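Local coordinates for protein polyhedrin (Antheraea mylitta cypovirus 4, PDB 5A8S) that builds the crystalline matrix of the cypovirus occlusion bodies known as polyhedra, which probably embed and protect the virus particles, at residues A[33-38]-A[58-63]; A[40-45]-A[52-57]; A[66-71]-A[174-179]; A[115-120]-A[169-174]; A[128-133]-A[181-186]. All blocks are in the same frame, centred on the assembly; numbering follows the deposited sequence.

From the N terminus, contact 1 closes the loop between residues 33-38 and 58-63, and contact 2, the hairpin of strands 38-45 and 51-58, is nested inside it. The chain then runs into strand 61-66 and the short helix at 68-71, where contact 3 opens a far longer loop that ends at 174-179. Contact 4 lies within that loop and joins strands 115-121 and 167-173. Contact 5 pairs 128-133 with 181-186 and so crosses both contacts 3 and 4. Contacts 2 and 4 belong to the six-stranded sheet and contact 5 to the three-stranded one; the sheets pack together through Val-40, Val-42, Phe-120, Val-131 and Val-182, while contacts 1 and 3 link their ends.

Contact 1: residues A[33-38]-A[58-63]; sequences VQDAMM and FPDYLK
Asp-35 meets Asp-60 carboxylate to carboxylate, the two planes 69° apart and OD1 of Asp-35 2.7 Å from OD2 of Asp-60, a separation consistent with one of the two acids being protonated. Asp-35 OD2 is also held by Gln-202 and Asn-206, and Asp-60 OD1 forms a salt bridge with Arg-194. Ala-36 ends a type II turn begun at Val-33, in which Gln-34 O is bound by Arg-148 of the second subunit. The Ala-36 carbonyl faces that of Pro-59, and a water bridges them, 2.6 Å from Ala-36 O and 2.8 Å from Pro-59 O. Met-37 folds back through bends at chi2 and chi3, which bring its SD to 4.1 Å from Pro-59 CB and its methyl beside the Phe-58 backbone. Met-38 N donates to Phe-58 O at 2.8 Å, and Phe-58 N to Met-38 O at 3.2 Å. Met-38 CB lies over one face of the Phe-58 ring, 4.0 Å from its centroid in a CH-pi contact, with Leu-62 CB over the opposite face. The Met-38 sulfur approaches obliquely, completing a Met-aromatic contact. The Met-38/Phe-58 pair is the last hydrogen-bonded pair at the open end of the antiparallel hairpin of strands 38-45 and 51-58.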
# COMPACT_ATOMS: atom_id res chain seq x y z
N VAL A 33 -8.97 -24.52 -0.84
CA VAL A 33 -9.07 -24.34 -2.29
C VAL A 33 -8.31 -23.06 -2.60
O VAL A 33 -8.67 -22.00 -2.10
CB VAL A 33 -10.53 -24.24 -2.76
CG1 VAL A 33 -10.60 -24.02 -4.27
CG2 VAL A 33 -11.33 -25.49 -2.38
N GLN A 34 -7.25 -23.15 -3.39
CA GLN A 34 -6.38 -22.00 -3.61
C GLN A 34 -7.17 -20.79 -4.12
O GLN A 34 -8.14 -20.94 -4.86
CB GLN A 34 -5.22 -22.35 -4.56
CG GLN A 34 -4.28 -23.41 -3.98
CD GLN A 34 -3.18 -22.83 -3.10
OE1 GLN A 34 -2.80 -21.66 -3.24
NE2 GLN A 34 -2.64 -23.66 -2.20
N ASP A 35 -6.74 -19.60 -3.69
CA ASP A 35 -7.45 -18.33 -3.90
C ASP A 35 -8.73 -18.19 -3.06
O ASP A 35 -9.53 -17.27 -3.28
CB ASP A 35 -7.74 -18.07 -5.39
CG ASP A 35 -7.02 -16.81 -5.91
OD1 ASP A 35 -6.48 -16.03 -5.11
OD2 ASP A 35 -7.02 -16.59 -7.14
N ALA A 36 -8.92 -19.09 -2.10
CA ALA A 36 -9.87 -18.85 -1.01
C ALA A 36 -9.26 -17.80 -0.10
O ALA A 36 -8.05 -17.60 -0.09
CB ALA A 36 -10.12 -20.13 -0.24
N MET A 37 -10.10 -17.12 0.68
CA MET A 37 -9.59 -16.12 1.62
C MET A 37 -8.81 -16.77 2.77
O MET A 37 -9.12 -17.88 3.23
CB MET A 37 -10.75 -15.27 2.16
CG MET A 37 -11.47 -14.48 1.07
SD MET A 37 -10.34 -13.42 0.14
CE MET A 37 -9.99 -12.17 1.35
N MET A 38 -7.78 -16.06 3.22
CA MET A 38 -7.11 -16.32 4.49
C MET A 38 -7.36 -15.10 5.37
O MET A 38 -7.77 -14.06 4.86
CB MET A 38 -5.61 -16.51 4.29
CG MET A 38 -5.25 -17.84 3.63
SD MET A 38 -3.55 -17.83 3.04
CE MET A 38 -3.71 -16.89 1.52
N PHE A 58 -7.17 -11.71 2.76
CA PHE A 58 -6.38 -11.72 1.54
C PHE A 58 -6.39 -13.15 0.98
O PHE A 58 -6.52 -14.11 1.73
CB PHE A 58 -4.94 -11.30 1.88
CG PHE A 58 -4.31 -12.17 2.92
CD1 PHE A 58 -4.62 -12.01 4.26
CD2 PHE A 58 -3.42 -13.17 2.56
CE1 PHE A 58 -4.04 -12.82 5.22
CE2 PHE A 58 -2.85 -13.99 3.51
CZ PHE A 58 -3.16 -13.81 4.85
N PRO A 59 -6.29 -13.29 -0.35
CA PRO A 59 -6.39 -14.64 -0.91
C PRO A 59 -5.07 -15.35 -1.21
O PRO A 59 -5.10 -16.56 -1.45
CB PRO A 59 -7.15 -14.40 -2.23
CG PRO A 59 -6.73 -13.03 -2.64
CD PRO A 59 -6.57 -12.25 -1.35
N ASP A 60 -3.93 -14.66 -1.18
CA ASP A 60 -2.67 -15.26 -1.62
C ASP A 60 -1.46 -14.97 -0.74
O ASP A 60 -0.66 -15.86 -0.46
CB ASP A 60 -2.37 -14.82 -3.05
CG ASP A 60 -3.39 -15.35 -4.05
OD1 ASP A 60 -3.24 -16.51 -4.47
OD2 ASP A 60 -4.33 -14.61 -4.41
N TYR A 61 -1.28 -13.73 -0.33
CA TYR A 61 -0.16 -13.40 0.54
C TYR A 61 -0.42 -12.09 1.26
O TYR A 61 -1.20 -11.26 0.80
CB TYR A 61 1.15 -13.33 -0.24
CG TYR A 61 1.16 -12.28 -1.33
CD1 TYR A 61 0.68 -12.57 -2.60
CD2 TYR A 61 1.65 -11.01 -1.08
CE1 TYR A 61 0.69 -11.61 -3.60
CE2 TYR A 61 1.66 -10.03 -2.07
CZ TYR A 61 1.18 -10.34 -3.33
OH TYR A 61 1.18 -9.38 -4.32
N LEU A 62 0.26 -11.91 2.39
CA LEU A 62 0.09 -10.74 3.22
C LEU A 62 1.45 -10.22 3.65
O LEU A 62 2.24 -10.98 4.21
CB LEU A 62 -0.74 -11.08 4.46
CG LEU A 62 -0.96 -9.92 5.44
CD1 LEU A 62 -1.75 -8.79 4.75
CD2 LEU A 62 -1.68 -10.42 6.69
N LYS A 63 1.71 -8.95 3.37
CA LYS A 63 2.97 -8.29 3.72
C LYS A 63 2.63 -7.09 4.58
O LYS A 63 2.23 -6.04 4.07
CB LYS A 63 3.72 -7.83 2.46
CG LYS A 63 4.44 -8.92 1.70
CD LYS A 63 5.16 -8.38 0.45
CE LYS A 63 4.20 -8.11 -0.69
NZ LYS A 63 4.88 -7.63 -1.93
O HOH W 1 -6.00 -19.15 -0.69

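Contact 2: residues A[40-45]-A[52-57]; sequences VVVFAQ and KAFDYV
Val-41 straddles its neighbours on the opposing strand: CG1, anti to the backbone N (chi1 -172°), reaches Ala-53 CB at 3.8 Å, while CG2 turns the other way to Asp-55 OD1 at 3.3 Å. The same CG1 sits above the Phe-43 ring, offset toward its rim. That ring leans obliquely on the Ala-53 methyl, its CD1 3.8 Å from Ala-53 CB. On the other face of the sheet the aromatic rings stand edge-on to the partner strand. Phe-54 presents CD1 at 4.1 Å to Val-42 CB, and Tyr-56 has Val-40 O in its ring plane, with CD1 3.5 Å from that oxygen. Six backbone hydrogen bonds hold the antiparallel register, Val-42 O to Phe-54 N being 2.8 Å. Asp-55 is tied to Arg-39 and Tyr-225, and the Lys-52 ammonium to backbone carbonyls including Leu-72 O. The hairpin lies inside the six-stranded sheet, between strands 115-121 and 210-216; its Val-40, Phe-54 and Tyr-56 face packs on strand 61-66, and Val-40 and Val-42 also meet strand 179-185.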
# COMPACT_ATOMS: atom_id res chain seq x y z
N VAL A 40 -5.67 -12.87 8.74
CA VAL A 40 -4.65 -12.61 9.74
C VAL A 40 -5.04 -11.36 10.50
O VAL A 40 -5.38 -10.33 9.90
CB VAL A 40 -3.27 -12.41 9.07
CG1 VAL A 40 -2.24 -11.92 10.07
CG2 VAL A 40 -2.82 -13.73 8.43
N VAL A 41 -5.01 -11.44 11.82
CA VAL A 41 -5.36 -10.29 12.64
C VAL A 41 -4.28 -10.01 13.67
O VAL A 41 -3.79 -10.91 14.36
CB VAL A 41 -6.70 -10.51 13.34
CG1 VAL A 41 -7.16 -9.23 14.03
CG2 VAL A 41 -7.76 -10.97 12.31
N VAL A 42 -3.88 -8.75 13.77
CA VAL A 42 -2.93 -8.33 14.79
C VAL A 42 -3.75 -7.57 15.81
O VAL A 42 -4.33 -6.54 15.47
CB VAL A 42 -1.85 -7.39 14.22
CG1 VAL A 42 -0.85 -7.01 15.31
CG2 VAL A 42 -1.12 -8.03 13.05
N PHE A 43 -3.83 -8.09 17.03
CA PHE A 43 -4.53 -7.42 18.12
C PHE A 43 -3.51 -6.72 19.03
O PHE A 43 -2.73 -7.38 19.73
CB PHE A 43 -5.34 -8.42 18.97
CG PHE A 43 -6.47 -9.12 18.24
CD1 PHE A 43 -7.73 -8.54 18.18
CD2 PHE A 43 -6.28 -10.36 17.65
CE1 PHE A 43 -8.79 -9.18 17.54
CE2 PHE A 43 -7.34 -11.01 17.00
CZ PHE A 43 -8.59 -10.42 16.94
N ALA A 44 -3.49 -5.39 19.03
CA ALA A 44 -2.66 -4.66 19.97
C ALA A 44 -3.37 -4.59 21.32
O ALA A 44 -4.56 -4.25 21.39
CB ALA A 44 -2.38 -3.27 19.45
N GLN A 45 -2.64 -4.91 22.38
CA GLN A 45 -3.15 -4.86 23.74
C GLN A 45 -2.62 -3.60 24.40
O GLN A 45 -1.42 -3.46 24.59
CB GLN A 45 -2.65 -6.08 24.53
CG GLN A 45 -2.95 -6.00 26.02
CD GLN A 45 -2.19 -7.03 26.85
OE1 GLN A 45 -1.18 -7.60 26.29
NE2 GLN A 45 -2.55 -7.29 28.03
N LYS A 52 -6.85 -2.97 19.88
CA LYS A 52 -7.10 -2.55 18.51
C LYS A 52 -6.69 -3.67 17.57
O LYS A 52 -5.61 -4.24 17.71
CB LYS A 52 -6.32 -1.28 18.17
CG LYS A 52 -6.68 -0.68 16.83
CD LYS A 52 -6.04 0.69 16.67
CE LYS A 52 -4.60 0.55 16.19
NZ LYS A 52 -3.92 1.87 16.16
N ALA A 53 -7.57 -3.99 16.62
CA ALA A 53 -7.30 -5.06 15.66
C ALA A 53 -6.96 -4.50 14.30
O ALA A 53 -7.68 -3.65 13.78
CB ALA A 53 -8.52 -5.97 15.54
N PHE A 54 -5.85 -4.97 13.74
CA PHE A 54 -5.56 -4.81 12.32
C PHE A 54 -5.98 -6.12 11.66
O PHE A 54 -5.29 -7.13 11.78
CB PHE A 54 -4.07 -4.54 12.08
CG PHE A 54 -3.54 -3.36 12.86
CD1 PHE A 54 -3.17 -3.50 14.18
CD2 PHE A 54 -3.42 -2.12 12.25
CE1 PHE A 54 -2.68 -2.41 14.90
CE2 PHE A 54 -2.92 -1.04 12.96
CZ PHE A 54 -2.56 -1.18 14.29
N ASP A 55 -7.13 -6.09 11.00
CA ASP A 55 -7.78 -7.28 10.47
C ASP A 55 -7.56 -7.32 8.95
O ASP A 55 -8.05 -6.45 8.23
CB ASP A 55 -9.27 -7.20 10.81
CG ASP A 55 -10.04 -8.47 10.50
OD1 ASP A 55 -9.48 -9.42 9.91
OD2 ASP A 55 -11.24 -8.49 10.86
N TYR A 56 -6.82 -8.32 8.48
CA TYR A 56 -6.52 -8.46 7.05
C TYR A 56 -7.15 -9.73 6.49
O TYR A 56 -6.92 -10.82 7.00
CB TYR A 56 -5.01 -8.57 6.82
CG TYR A 56 -4.22 -7.42 7.38
CD1 TYR A 56 -3.75 -7.45 8.68
CD2 TYR A 56 -3.94 -6.31 6.60
CE1 TYR A 56 -3.02 -6.40 9.19
CE2 TYR A 56 -3.20 -5.25 7.11
CZ TYR A 56 -2.76 -5.31 8.41
OH TYR A 56 -2.03 -4.26 8.94
N VAL A 57 -7.93 -9.58 5.43
CA VAL A 57 -8.33 -10.73 4.64
C VAL A 57 -7.67 -10.60 3.27
O VAL A 57 -7.61 -9.51 2.70
CB VAL A 57 -9.85 -10.89 4.53
CG1 VAL A 57 -10.45 -10.99 5.92
CG2 VAL A 57 -10.46 -9.73 3.78

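Contact 3: residues A[66-71]-A[174-179]; sequences LNWREL and LDEHNT
A short, weakly bonded helical turn with a capped N terminus meets a beta turn where Trp-68 reaches across to Glu-176. The indole NE1 donates to Glu-176 O at 2.8 Å; the oxygen lies close to the ring plane and almost in line with its own C=O, but the N-H...O angle of 132° makes the bond bent. With CG anti to the backbone N (chi1 -165°), the Trp-68 indole is directed toward the 175-178 turn, where NE1 meets that carbonyl. Past this bond, CZ2 of Trp-68 comes to 3.9 Å from Glu-176 OE2, whose hydrogen-bond partner is Asp-109 N. Thr-179 fits against the start of the helix: its CB is 3.3 Å from Leu-66 O and its CG2 3.8 Å from Trp-68 N, whereas OG1 is turned to Asn-135 O and Thr-134. Leu-71 CD1 also packs here, 3.9 Å from Thr-179 CA. The turn is braced internally. Asp-175 OD1 takes both the backbone N and ND1 of His-177, the latter at 2.7 Å, and Asn-178 OD1 accepts from Asp-175 N. Tyr-112 lies nearly parallel to the Trp-68 ring, and Pro-211 O of the third subunit binds Asn-67 ND2. The two sides show familiar local motifs: a capping box formed by Asn-67 and Glu-70 at the helix start, and a type I turn from Asp-175 to Asn-178 carrying an Asx turn.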
# COMPACT_ATOMS: atom_id res chain seq x y z
N LEU A 66 3.64 -2.46 10.50
CA LEU A 66 2.94 -1.46 11.31
C LEU A 66 3.96 -0.60 12.05
O LEU A 66 4.69 -1.11 12.90
CB LEU A 66 2.05 -2.16 12.34
CG LEU A 66 1.04 -3.13 11.73
CD1 LEU A 66 0.37 -3.95 12.81
CD2 LEU A 66 0.03 -2.36 10.91
N ASN A 67 4.03 0.68 11.72
CA ASN A 67 5.00 1.55 12.37
C ASN A 67 4.46 2.12 13.68
O ASN A 67 3.32 1.84 14.07
CB ASN A 67 5.52 2.65 11.45
CG ASN A 67 4.43 3.57 10.94
OD1 ASN A 67 3.41 3.78 11.60
ND2 ASN A 67 4.64 4.12 9.75
N TRP A 68 5.29 2.90 14.35
CA TRP A 68 5.02 3.28 15.72
C TRP A 68 3.66 3.99 15.87
O TRP A 68 2.85 3.64 16.73
CB TRP A 68 6.15 4.17 16.21
CG TRP A 68 6.18 4.34 17.67
CD1 TRP A 68 6.73 3.50 18.59
CD2 TRP A 68 5.66 5.46 18.39
NE1 TRP A 68 6.58 4.02 19.85
CE2 TRP A 68 5.93 5.22 19.75
CE3 TRP A 68 5.00 6.64 18.02
CZ2 TRP A 68 5.55 6.12 20.75
CZ3 TRP A 68 4.63 7.53 19.01
CH2 TRP A 68 4.91 7.27 20.36
N ARG A 69 3.40 4.98 15.02
CA ARG A 69 2.17 5.74 15.12
C ARG A 69 0.95 4.90 14.76
O ARG A 69 -0.12 5.11 15.34
CB ARG A 69 2.23 7.01 14.27
CG ARG A 69 3.20 8.05 14.83
CD ARG A 69 3.15 9.35 14.04
NE ARG A 69 3.81 9.19 12.75
CZ ARG A 69 4.62 10.10 12.20
NH1 ARG A 69 4.87 11.25 12.82
NH2 ARG A 69 5.17 9.84 11.02
N GLU A 70 1.09 3.96 13.83
CA GLU A 70 -0.04 3.09 13.47
C GLU A 70 -0.41 2.21 14.65
O GLU A 70 -1.57 1.84 14.80
CB GLU A 70 0.28 2.22 12.24
CG GLU A 70 0.38 3.01 10.95
CD GLU A 70 0.84 2.17 9.77
OE1 GLU A 70 1.76 1.33 9.93
OE2 GLU A 70 0.30 2.36 8.66
N LEU A 71 0.57 1.88 15.48
CA LEU A 71 0.37 1.01 16.62
C LEU A 71 -0.31 1.71 17.81
O LEU A 71 -0.83 1.04 18.71
CB LEU A 71 1.71 0.41 17.06
CG LEU A 71 2.28 -0.70 16.17
CD1 LEU A 71 3.71 -1.03 16.55
CD2 LEU A 71 1.40 -1.96 16.24
N LEU A 174 6.08 -6.24 23.32
CA LEU A 174 6.75 -5.12 22.66
C LEU A 174 7.30 -4.16 23.69
O LEU A 174 6.68 -3.96 24.72
CB LEU A 174 5.76 -4.35 21.77
CG LEU A 174 5.10 -5.14 20.64
CD1 LEU A 174 4.02 -4.29 20.01
CD2 LEU A 174 6.13 -5.57 19.62
N ASP A 175 8.45 -3.56 23.42
CA ASP A 175 8.85 -2.39 24.19
C ASP A 175 8.60 -1.17 23.29
O ASP A 175 8.22 -1.32 22.13
CB ASP A 175 10.27 -2.49 24.77
CG ASP A 175 11.38 -2.13 23.78
OD1 ASP A 175 11.11 -1.52 22.73
OD2 ASP A 175 12.56 -2.44 24.10
N GLU A 176 8.78 0.02 23.84
CA GLU A 176 8.24 1.21 23.20
C GLU A 176 8.93 1.57 21.88
O GLU A 176 8.37 2.33 21.09
CB GLU A 176 8.31 2.41 24.16
CG GLU A 176 7.55 3.61 23.65
CD GLU A 176 7.67 4.79 24.56
OE1 GLU A 176 8.58 4.78 25.43
OE2 GLU A 176 6.86 5.72 24.42
N HIS A 177 10.11 1.02 21.61
CA HIS A 177 10.77 1.34 20.35
C HIS A 177 10.50 0.30 19.24
O HIS A 177 11.09 0.37 18.17
CB HIS A 177 12.27 1.60 20.55
CG HIS A 177 13.15 0.41 20.29
ND1 HIS A 177 13.08 -0.75 21.03
CD2 HIS A 177 14.16 0.24 19.41
CE1 HIS A 177 13.99 -1.60 20.60
NE2 HIS A 177 14.66 -1.02 19.61
N ASN A 178 9.58 -0.63 19.49
CA ASN A 178 9.32 -1.67 18.50
C ASN A 178 8.23 -1.32 17.49
O ASN A 178 7.36 -0.49 17.72
CB ASN A 178 8.96 -2.99 19.17
CG ASN A 178 10.15 -3.64 19.86
OD1 ASN A 178 10.03 -4.14 20.97
ND2 ASN A 178 11.30 -3.64 19.20
N THR A 179 8.32 -1.98 16.35
CA THR A 179 7.28 -1.96 15.34
C THR A 179 6.99 -3.43 15.05
O THR A 179 7.64 -4.30 15.61
CB THR A 179 7.75 -1.22 14.09
OG1 THR A 179 8.98 -1.80 13.64
CG2 THR A 179 7.97 0.27 14.40

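Contact 4: residues A[115-120]-A[169-174]; sequences GVIVSF and AVYVPL
Val-116 and Val-172 lie side by side on the valine face of this antiparallel pair, Val-116 CG2 at 3.9 Å from Val-172 CB, and Val-116 CG1 is equally near Leu-174 CD1. Next along, Val-118 CB meets Val-170 CG1 at 3.8 Å. The backbones are close as well: Val-116 O takes the N-H of Val-172 at 2.8 Å, and Gly-115 CA comes within 3.1 Å of Val-172 O. The same Gly-115 CA lies 3.7 Å from Tyr-171 OH. Toward the outside, Tyr-171 is partly exposed and Pro-173 exposed, although Ile-117 still touches the edge of the phenol, its CD1 3.7 Å from Tyr-171 CD1, while the hydroxyl goes to Gln-45 OE1. Pro-173 pairs with Gly-115 through the backbone, but its ring adds almost no buried area. Strand 115-121 is flanked on its other edge by strand 38-45; the valine face, joined by Phe-120, packs on Val-131 of strand 130-134, and Ile-117 and Ala-169 meet strand 233-234.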
# COMPACT_ATOMS: atom_id res chain seq x y z
N GLY A 115 1.95 -5.33 23.82
CA GLY A 115 2.25 -6.48 22.98
C GLY A 115 1.14 -6.68 21.96
O GLY A 115 0.13 -5.98 22.00
N VAL A 116 1.32 -7.63 21.05
CA VAL A 116 0.27 -7.96 20.09
C VAL A 116 -0.01 -9.45 20.07
O VAL A 116 0.89 -10.26 20.25
CB VAL A 116 0.63 -7.49 18.65
CG1 VAL A 116 0.75 -5.97 18.58
CG2 VAL A 116 1.92 -8.16 18.16
N ILE A 117 -1.27 -9.81 19.87
CA ILE A 117 -1.62 -11.19 19.60
C ILE A 117 -1.76 -11.27 18.09
O ILE A 117 -2.55 -10.55 17.50
CB ILE A 117 -2.97 -11.60 20.26
CG1 ILE A 117 -2.90 -11.54 21.80
CG2 ILE A 117 -3.34 -13.02 19.85
CD1 ILE A 117 -2.98 -10.12 22.39
N VAL A 118 -0.96 -12.11 17.45
CA VAL A 118 -1.08 -12.27 16.01
C VAL A 118 -1.77 -13.59 15.71
O VAL A 118 -1.31 -14.65 16.15
CB VAL A 118 0.28 -12.23 15.31
CG1 VAL A 118 0.07 -12.29 13.83
CG2 VAL A 118 1.04 -10.97 15.69
N SER A 119 -2.86 -13.51 14.97
CA SER A 119 -3.70 -14.65 14.66
C SER A 119 -3.65 -14.96 13.16
O SER A 119 -4.01 -14.12 12.34
CB SER A 119 -5.14 -14.34 15.08
OG SER A 119 -6.00 -15.41 14.72
N PHE A 120 -3.18 -16.16 12.83
CA PHE A 120 -3.06 -16.63 11.44
C PHE A 120 -4.11 -17.70 11.18
O PHE A 120 -4.18 -18.66 11.94
CB PHE A 120 -1.70 -17.31 11.21
CG PHE A 120 -0.50 -16.41 11.35
CD1 PHE A 120 0.06 -16.15 12.59
CD2 PHE A 120 0.10 -15.88 10.22
CE1 PHE A 120 1.19 -15.35 12.71
CE2 PHE A 120 1.24 -15.07 10.33
CZ PHE A 120 1.79 -14.81 11.57
N ALA A 169 -1.81 -18.93 16.69
CA ALA A 169 -1.76 -17.58 17.25
C ALA A 169 -0.54 -17.45 18.13
O ALA A 169 -0.10 -18.43 18.72
CB ALA A 169 -3.03 -17.28 18.05
N VAL A 170 -0.01 -16.24 18.24
CA VAL A 170 1.18 -16.01 19.04
C VAL A 170 1.05 -14.69 19.78
O VAL A 170 0.46 -13.74 19.25
CB VAL A 170 2.46 -15.97 18.16
CG1 VAL A 170 2.36 -14.88 17.08
CG2 VAL A 170 3.69 -15.76 19.03
N TYR A 171 1.57 -14.63 21.00
CA TYR A 171 1.66 -13.36 21.72
C TYR A 171 3.09 -12.84 21.60
O TYR A 171 4.05 -13.58 21.83
CB TYR A 171 1.26 -13.50 23.18
CG TYR A 171 1.28 -12.17 23.92
CD1 TYR A 171 0.29 -11.23 23.69
CD2 TYR A 171 2.30 -11.86 24.81
CE1 TYR A 171 0.29 -10.01 24.35
CE2 TYR A 171 2.32 -10.63 25.47
CZ TYR A 171 1.31 -9.71 25.23
OH TYR A 171 1.31 -8.49 25.88
N VAL A 172 3.22 -11.56 21.24
CA VAL A 172 4.52 -10.93 21.04
C VAL A 172 4.62 -9.69 21.92
O VAL A 172 3.97 -8.68 21.66
CB VAL A 172 4.72 -10.54 19.56
CG1 VAL A 172 6.07 -9.84 19.36
CG2 VAL A 172 4.61 -11.77 18.67
N PRO A 173 5.42 -9.77 22.99
CA PRO A 173 5.63 -8.58 23.82
C PRO A 173 6.40 -7.50 23.06
O PRO A 173 7.27 -7.81 22.24
CB PRO A 173 6.48 -9.10 24.99
CG PRO A 173 6.27 -10.57 25.00
CD PRO A 173 6.04 -10.97 23.57
N LEU A 174 6.08 -6.24 23.32
CA LEU A 174 6.75 -5.12 22.66
C LEU A 174 7.30 -4.16 23.69
O LEU A 174 6.68 -3.96 24.72
CB LEU A 174 5.76 -4.35 21.77
CG LEU A 174 5.10 -5.14 20.64
CD1 LEU A 174 4.02 -4.29 20.01
CD2 LEU A 174 6.13 -5.57 19.62

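Contact 5: residues A[128-133]-A[181-186]; sequences RARVEA and KVLATA
Arg-130 and Leu-183 form one hydrogen-bonded pair, Glu-132 and Lys-181 the next, in an antiparallel pairing that makes one edge of the three-stranded sheet. Four main-chain bonds of 2.9 to 3.1 Å join the N of each of these residues to the O of its partner. Between them, at the non-hydrogen-bonded pair, Val-131 CA approaches Lys-181 O at 3.2 Å in a CA-H...O contact. Side-chain packing occurs on both faces. Val-131 and Val-182 touch loosely through their CG2 methyls, 4.3 Å apart, on the face that packs against Phe-120 of the six-stranded sheet. On the opposite face Leu-183 packs its CD2 against the Arg-128 carbonyl, 3.7 Å from Arg-128 O, and against Arg-130 CD, near Asn-206 of the third subunit. Charges gather around Trp-150, which takes cation-pi contacts from both Lys-181 and Arg-130. Gly-151 N and Asn-140 also bind the Glu-132 carboxylate, and Ala-149 O the Lys-181 ammonium. Glu-132 and Lys-181 run side by side, and the bend of the lysine at chi3 (52°) brings NZ to Glu-132 OE1 from above the carboxylate plane, 36° out of it, in a salt bridge of 3.1 Å.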
# COMPACT_ATOMS: atom_id res chain seq x y z
N ARG A 128 6.57 -20.93 6.78
CA ARG A 128 7.11 -19.59 6.49
C ARG A 128 6.22 -18.45 6.99
O ARG A 128 6.36 -17.30 6.57
CB ARG A 128 7.40 -19.44 4.99
CG ARG A 128 8.35 -20.54 4.47
CD ARG A 128 8.58 -20.45 2.96
NE ARG A 128 9.46 -19.34 2.62
CZ ARG A 128 9.06 -18.16 2.15
NH1 ARG A 128 7.78 -17.92 1.90
NH2 ARG A 128 9.97 -17.22 1.90
N ALA A 129 5.30 -18.75 7.91
CA ALA A 129 4.53 -17.72 8.57
C ALA A 129 5.42 -17.09 9.64
O ALA A 129 6.01 -17.79 10.45
CB ALA A 129 3.27 -18.32 9.19
N ARG A 130 5.53 -15.76 9.62
CA ARG A 130 6.54 -15.08 10.43
C ARG A 130 6.05 -13.77 11.03
O ARG A 130 5.23 -13.06 10.44
CB ARG A 130 7.76 -14.79 9.56
CG ARG A 130 8.41 -16.03 9.00
CD ARG A 130 9.39 -15.73 7.87
NE ARG A 130 10.16 -16.92 7.56
CZ ARG A 130 10.85 -17.12 6.44
NH1 ARG A 130 10.86 -16.20 5.49
NH2 ARG A 130 11.52 -18.26 6.27
N VAL A 131 6.57 -13.46 12.21
CA VAL A 131 6.35 -12.17 12.84
C VAL A 131 7.69 -11.69 13.36
O VAL A 131 8.54 -12.50 13.75
CB VAL A 131 5.37 -12.28 14.03
CG1 VAL A 131 5.13 -10.91 14.67
CG2 VAL A 131 4.05 -12.91 13.59
N GLU A 132 7.89 -10.37 13.36
CA GLU A 132 9.04 -9.77 14.03
C GLU A 132 8.65 -8.49 14.72
O GLU A 132 7.93 -7.67 14.15
CB GLU A 132 10.12 -9.40 13.02
CG GLU A 132 10.92 -10.55 12.55
CD GLU A 132 12.13 -10.11 11.77
OE1 GLU A 132 12.09 -9.05 11.09
OE2 GLU A 132 13.12 -10.84 11.83
N ALA A 133 9.14 -8.31 15.93
CA ALA A 133 9.13 -7.00 16.56
C ALA A 133 10.42 -6.30 16.13
O ALA A 133 11.48 -6.54 16.69
CB ALA A 133 9.06 -7.14 18.06
N LYS A 181 6.16 -6.58 12.11
CA LYS A 181 6.09 -7.09 10.74
C LYS A 181 5.43 -8.45 10.77
O LYS A 181 5.65 -9.23 11.69
CB LYS A 181 7.49 -7.25 10.14
CG LYS A 181 8.23 -5.96 9.87
CD LYS A 181 9.70 -6.24 9.50
CE LYS A 181 9.84 -7.25 8.37
NZ LYS A 181 11.21 -7.88 8.37
N VAL A 182 4.63 -8.74 9.75
CA VAL A 182 3.97 -10.04 9.64
C VAL A 182 3.98 -10.49 8.18
O VAL A 182 3.74 -9.69 7.27
CB VAL A 182 2.50 -9.99 10.13
CG1 VAL A 182 1.86 -11.38 10.03
CG2 VAL A 182 2.43 -9.48 11.55
N LEU A 183 4.27 -11.77 7.98
CA LEU A 183 4.21 -12.40 6.67
C LEU A 183 3.36 -13.66 6.77
O LEU A 183 3.56 -14.48 7.66
CB LEU A 183 5.61 -12.79 6.18
CG LEU A 183 5.63 -13.68 4.91
CD1 LEU A 183 5.12 -12.91 3.72
CD2 LEU A 183 7.01 -14.24 4.63
N ALA A 184 2.43 -13.81 5.84
CA ALA A 184 1.74 -15.09 5.64
C ALA A 184 1.53 -15.27 4.15
O ALA A 184 1.24 -14.30 3.44
CB ALA A 184 0.39 -15.10 6.38
N THR A 185 1.70 -16.50 3.65
CA THR A 185 1.38 -16.81 2.26
C THR A 185 0.56 -18.09 2.20
O THR A 185 0.53 -18.87 3.15
CB THR A 185 2.64 -17.03 1.39
OG1 THR A 185 3.14 -18.37 1.56
CG2 THR A 185 3.72 -16.03 1.73
N ALA A 186 -0.08 -18.30 1.06
CA ALA A 186 -0.81 -19.53 0.80
C ALA A 186 0.17 -20.70 0.82
O ALA A 186 1.32 -20.57 0.41
CB ALA A 186 -1.51 -19.44 -0.56